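Local coordinates for 5-carboxymethyl-2-hydroxymuconate semialdehyde dehydrogenase (Thermus thermophilus, PDB 2D4E), which probably catalyses the NAD-dependent oxidation of 5-carboxymethyl-2-hydroxymuconate semialdehyde to the corresponding carboxylic acid, at residues 301-306 / 346-351. Residues are numbered along the deposited sequence; the frame is centred on the assembly and turned at random.
With NAD (nicotinamide-adenine-dinucleotide), chain K.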
ATOM      1  N   ASN C 301       3.744  12.135 -36.781  1.00 19.19           N
ATOM      2  CA  ASN C 301       3.005  12.004 -38.037  1.00 17.67           C
ATOM      3  C   ASN C 301       1.550  11.624 -37.819  1.00 17.67           C
ATOM      4  O   ASN C 301       0.947  10.984 -38.674  1.00 23.93           O
ATOM      5  CB  ASN C 301       3.648  10.956 -38.961  1.00 19.88           C
ATOM      6  CG  ASN C 301       5.115  11.231 -39.240  1.00 21.25           C
ATOM      7  OD1 ASN C 301       5.599  12.345 -39.035  1.00 24.09           O
ATOM      8  ND2 ASN C 301       5.828  10.216 -39.720  1.00 16.91           N
ATOM      9  N   GLY C 302       0.984  12.015 -36.681  1.00 16.56           N
ATOM     10  CA  GLY C 302      -0.406  11.688 -36.402  1.00 16.91           C
ATOM     11  C   GLY C 302      -0.655  10.216 -36.099  1.00 17.93           C
ATOM     12  O   GLY C 302      -1.790   9.810 -35.866  1.00 22.05           O
ATOM     13  N   GLU C 303       0.404   9.416 -36.090  1.00 17.16           N
ATOM     14  CA  GLU C 303       0.278   7.986 -35.823  1.00 22.70           C
ATOM     15  C   GLU C 303       0.601   7.648 -34.362  1.00 20.60           C
ATOM     16  O   GLU C 303       1.430   6.790 -34.064  1.00 21.05           O
ATOM     17  CB  GLU C 303       1.185   7.218 -36.788  1.00 19.03           C
ATOM     18  CG  GLU C 303       0.894   7.572 -38.243  1.00 20.16           C
ATOM     19  CD  GLU C 303       1.938   7.049 -39.215  1.00 17.19           C
ATOM     20  OE1 GLU C 303       3.144   7.275 -38.985  1.00 19.79           O
ATOM     21  OE2 GLU C 303       1.549   6.426 -40.218  1.00 18.60           O
ATOM     22  N   ARG C 304      -0.080   8.346 -33.459  1.00 25.43           N
ATOM     23  CA  ARG C 304       0.091   8.164 -32.025  1.00 22.75           C
ATOM     24  C   ARG C 304      -1.258   7.762 -31.431  1.00 25.19           C
ATOM     25  O   ARG C 304      -2.279   8.401 -31.694  1.00 19.96           O
ATOM     26  CB  ARG C 304       0.584   9.469 -31.400  1.00 25.87           C
ATOM     27  CG  ARG C 304       0.841   9.389 -29.909  1.00 38.91           C
ATOM     28  CD  ARG C 304       2.303   9.616 -29.581  1.00 45.15           C
ATOM     29  NE  ARG C 304       2.723  11.004 -29.767  1.00 48.30           N
ATOM     30  CZ  ARG C 304       3.987  11.408 -29.672  1.00 48.63           C
ATOM     31  NH1 ARG C 304       4.943  10.529 -29.395  1.00 47.25           N
ATOM     32  NH2 ARG C 304       4.301  12.683 -29.859  1.00 42.84           N
ATOM     33  N   CYS C 305      -1.265   6.697 -30.636  1.00 23.01           N
ATOM     34  CA  CYS C 305      -2.502   6.210 -30.037  1.00 19.16           C
ATOM     35  C   CYS C 305      -3.176   7.209 -29.118  1.00 15.97           C
ATOM     36  O   CYS C 305      -4.401   7.246 -29.032  1.00 21.48           O
ATOM     37  CB  CYS C 305      -2.239   4.924 -29.253  1.00 23.52           C
ATOM     38  SG  CYS C 305      -1.132   5.104 -27.822  1.00 28.82           S
ATOM     39  N   THR C 306      -2.374   8.007 -28.423  1.00 17.75           N
ATOM     40  CA  THR C 306      -2.884   9.000 -27.482  1.00 15.10           C
ATOM     41  C   THR C 306      -3.122  10.362 -28.135  1.00 20.21           C
ATOM     42  O   THR C 306      -3.332  11.363 -27.446  1.00 19.61           O
ATOM     43  CB  THR C 306      -1.894   9.202 -26.333  1.00 21.26           C
ATOM     44  OG1 THR C 306      -0.622   9.585 -26.876  1.00 20.89           O
ATOM     45  CG2 THR C 306      -1.731   7.908 -25.526  1.00 16.12           C
ATOM     46  N   PRO C 346       6.247  10.897 -43.665  1.00 17.59           N
ATOM     47  CA  PRO C 346       5.273  10.073 -44.377  1.00 17.39           C
ATOM     48  C   PRO C 346       4.623   9.009 -43.499  1.00 20.28           C
ATOM     49  O   PRO C 346       5.176   8.613 -42.469  1.00 17.50           O
ATOM     50  CB  PRO C 346       6.108   9.450 -45.476  1.00 20.40           C
ATOM     51  CG  PRO C 346       7.392   9.165 -44.749  1.00 19.61           C
ATOM     52  CD  PRO C 346       7.621  10.427 -43.928  1.00 15.83           C
ATOM     53  N   LEU C 347       3.448   8.551 -43.920  1.00 14.40           N
ATOM     54  CA  LEU C 347       2.738   7.516 -43.197  1.00 17.68           C
ATOM     55  C   LEU C 347       3.427   6.191 -43.487  1.00 21.74           C
ATOM     56  O   LEU C 347       4.166   6.057 -44.470  1.00 21.06           O
ATOM     57  CB  LEU C 347       1.265   7.482 -43.614  1.00 16.62           C
ATOM     58  CG  LEU C 347       0.546   8.813 -43.372  1.00 16.80           C
ATOM     59  CD1 LEU C 347      -0.937   8.662 -43.643  1.00 17.28           C
ATOM     60  CD2 LEU C 347       0.775   9.260 -41.924  1.00 21.11           C
ATOM     61  N   ILE C 348       3.175   5.219 -42.622  1.00 20.44           N
ATOM     62  CA  ILE C 348       3.796   3.906 -42.688  1.00 16.54           C
ATOM     63  C   ILE C 348       3.758   3.101 -43.985  1.00 20.13           C
ATOM     64  O   ILE C 348       4.766   2.514 -44.383  1.00 18.63           O
ATOM     65  CB  ILE C 348       3.238   3.004 -41.558  1.00 17.12           C
ATOM     66  CG1 ILE C 348       4.038   1.702 -41.475  1.00 13.75           C
ATOM     67  CG2 ILE C 348       1.762   2.728 -41.793  1.00 12.90           C
ATOM     68  CD1 ILE C 348       5.503   1.914 -41.104  1.00 14.71           C
ATOM     69  N   HIS C 349       2.613   3.077 -44.654  1.00 17.36           N
ATOM     70  CA  HIS C 349       2.476   2.256 -45.846  1.00 15.22           C
ATOM     71  C   HIS C 349       1.420   2.855 -46.768  1.00 17.57           C
ATOM     72  O   HIS C 349       0.503   3.532 -46.304  1.00 19.58           O
ATOM     73  CB  HIS C 349       2.064   0.851 -45.370  1.00 13.46           C
ATOM     74  CG  HIS C 349       2.125  -0.211 -46.421  1.00 16.51           C
ATOM     75  ND1 HIS C 349       1.152  -0.363 -47.387  1.00 17.15           N
ATOM     76  CD2 HIS C 349       3.023  -1.204 -46.629  1.00 18.38           C
ATOM     77  CE1 HIS C 349       1.448  -1.406 -48.143  1.00 14.84           C
ATOM     78  NE2 HIS C 349       2.578  -1.933 -47.705  1.00 19.03           N
ATOM     79  N   PRO C 350       1.545   2.635 -48.089  1.00 18.72           N
ATOM     80  CA  PRO C 350       0.541   3.193 -49.002  1.00 18.51           C
ATOM     81  C   PRO C 350      -0.873   2.728 -48.668  1.00 16.55           C
ATOM     82  O   PRO C 350      -1.836   3.459 -48.869  1.00 16.81           O
ATOM     83  CB  PRO C 350       1.014   2.722 -50.388  1.00 19.47           C
ATOM     84  CG  PRO C 350       1.928   1.559 -50.099  1.00 17.66           C
ATOM     85  CD  PRO C 350       2.640   1.999 -48.843  1.00 20.89           C
ATOM     86  N   GLU C 351      -0.999   1.512 -48.151  1.00 18.53           N
ATOM     87  CA  GLU C 351      -2.312   1.001 -47.784  1.00 17.31           C
ATOM     88  C   GLU C 351      -2.876   1.820 -46.629  1.00 15.39           C
ATOM     89  O   GLU C 351      -4.082   2.043 -46.547  1.00 14.94           O
ATOM     90  CB  GLU C 351      -2.226  -0.475 -47.381  1.00 17.95           C
ATOM     91  CG  GLU C 351      -2.146  -1.427 -48.563  1.00 22.84           C
ATOM     92  CD  GLU C 351      -1.878  -2.865 -48.144  1.00 28.67           C
ATOM     93  OE1 GLU C 351      -2.356  -3.270 -47.061  1.00 27.03           O
ATOM     94  OE2 GLU C 351      -1.200  -3.592 -48.904  1.00 29.24           O
TER
HETATM   95  PA  NAD K1701      -2.795  -4.161 -35.684  1.00 28.04           P
HETATM   96  O1A NAD K1701      -3.287  -4.763 -36.919  1.00 35.18           O
HETATM   97  O2A NAD K1701      -3.664  -4.465 -34.534  1.00 32.03           O
HETATM   98  O5B NAD K1701      -1.302  -4.641 -35.269  1.00 29.93           O
HETATM   99  C5B NAD K1701      -0.867  -4.987 -33.912  1.00 24.02           C
HETATM  100  C4B NAD K1701      -0.270  -6.377 -33.953  1.00 26.30           C
HETATM  101  O4B NAD K1701      -1.404  -7.246 -34.166  1.00 25.28           O
HETATM  102  C3B NAD K1701       0.668  -6.652 -35.162  1.00 24.85           C
HETATM  103  O3B NAD K1701       1.944  -7.153 -34.712  1.00 20.81           O
HETATM  104  C2B NAD K1701      -0.145  -7.656 -35.995  1.00 25.91           C
HETATM  105  O2B NAD K1701       0.680  -8.580 -36.740  1.00 22.44           O
HETATM  106  C1B NAD K1701      -0.996  -8.320 -34.931  1.00 21.50           C
HETATM  107  N9A NAD K1701      -2.182  -8.951 -35.482  1.00 23.48           N
HETATM  108  C8A NAD K1701      -3.034  -8.506 -36.476  1.00 20.45           C
HETATM  109  N7A NAD K1701      -4.050  -9.360 -36.743  1.00 22.94           N
HETATM  110  C5A NAD K1701      -3.814 -10.406 -35.851  1.00 20.50           C
HETATM  111  C6A NAD K1701      -4.523 -11.643 -35.611  1.00 26.71           C
HETATM  112  N6A NAD K1701      -5.619 -11.998 -36.286  1.00 28.32           N
HETATM  113  N1A NAD K1701      -4.002 -12.471 -34.628  1.00 22.55           N
HETATM  114  C2A NAD K1701      -2.858 -12.096 -33.930  1.00 20.01           C
HETATM  115  N3A NAD K1701      -2.145 -10.989 -34.083  1.00 23.38           N
HETATM  116  C4A NAD K1701      -2.668 -10.173 -35.059  1.00 23.35           C
HETATM  117  O3  NAD K1701      -2.669  -2.665 -35.932  1.00 38.43           O
HETATM  118  PN  NAD K1701      -1.548  -1.544 -35.973  1.00 29.83           P
HETATM  119  O1N NAD K1701      -1.699  -0.881 -37.284  1.00 41.02           O
HETATM  120  O2N NAD K1701      -0.238  -2.158 -35.698  1.00 31.72           O
HETATM  121  O5D NAD K1701      -2.225  -0.710 -34.857  1.00 42.63           O
HETATM  122  C5D NAD K1701      -2.091   0.667 -34.603  1.00 23.70           C
HETATM  123  C4D NAD K1701      -3.070   0.703 -33.471  1.00 23.47           C
HETATM  124  O4D NAD K1701      -2.446   0.408 -32.202  1.00 21.05           O
HETATM  125  C3D NAD K1701      -3.910   1.964 -33.329  1.00 23.42           C
HETATM  126  O3D NAD K1701      -5.320   1.685 -33.208  1.00 29.39           O
HETATM  127  C2D NAD K1701      -3.285   2.593 -32.085  1.00 19.11           C
HETATM  128  O2D NAD K1701      -4.228   3.464 -31.425  1.00 20.88           O
HETATM  129  C1D NAD K1701      -2.889   1.369 -31.291  1.00 22.68           C
HETATM  130  N1N NAD K1701      -1.856   1.638 -30.278  1.00 23.91           N
HETATM  131  C2N NAD K1701      -2.359   1.643 -28.986  1.00 20.92           C
HETATM  132  C3N NAD K1701      -1.448   1.905 -27.974  1.00 23.47           C
HETATM  133  C7N NAD K1701      -1.873   1.962 -26.514  1.00 20.13           C
HETATM  134  O7N NAD K1701      -1.023   2.192 -25.672  1.00 25.59           O
HETATM  135  N7N NAD K1701      -3.160   1.770 -26.178  1.00 21.78           N
HETATM  136  C4N NAD K1701      -0.030   2.166 -28.264  1.00 25.85           C
HETATM  137  C5N NAD K1701       0.338   2.126 -29.640  1.00 20.86           C
HETATM  138  C6N NAD K1701      -0.504   1.874 -30.689  1.00 19.12           C
HETATM  139  O   HOH W   1       5.002   6.618 -40.707  1.00 17.54           O
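In the aldehyde dehydrogenase fold, the loop bearing Cys305, which matches the family's catalytic cysteine, runs from helix 286-298 to strand 310-314. Cys305 SG lies 3.2 Å from NAD C4N, the hydride-accepting carbon of the nicotinamide. Two residues back, this loop is tied to the turn that leads into helix 350-365, an example of a buried carboxylate joining an active-site loop to backbone at a distance.

The polar link is made by Glu303. With CG beside its backbone N (chi1 -55°) and the chain extended beyond, the carboxylate reaches the turn, where Glu303 OE2 accepts from Ile348 N through its syn lone pair at 3.1 Å and a fairly straight 159°. Glu303 OE1 is hydrogen-bonded to a water 2.6 Å away, and the same water bridges to Pro346 O, so both carboxylate oxygens serve the same turn. An alanine here would remove both links and would probably loosen the Cys305 loop from the turn.

Van der Waals contact adds to this: Leu347 crosses Glu303 obliquely, its CD2 methyl 3.4 Å from Glu303 OE2 and near Asn301 O. The polar end of Asn301 is held by residues outside both segments, OD1 accepting from Gly345 N and ND2 donating to Gly115 O.

Beyond the turn, His349 stacks on Trp200 and N-caps the helix, its ND1 accepting from Glu351 N at 3.0 Å, nearly in the ring plane.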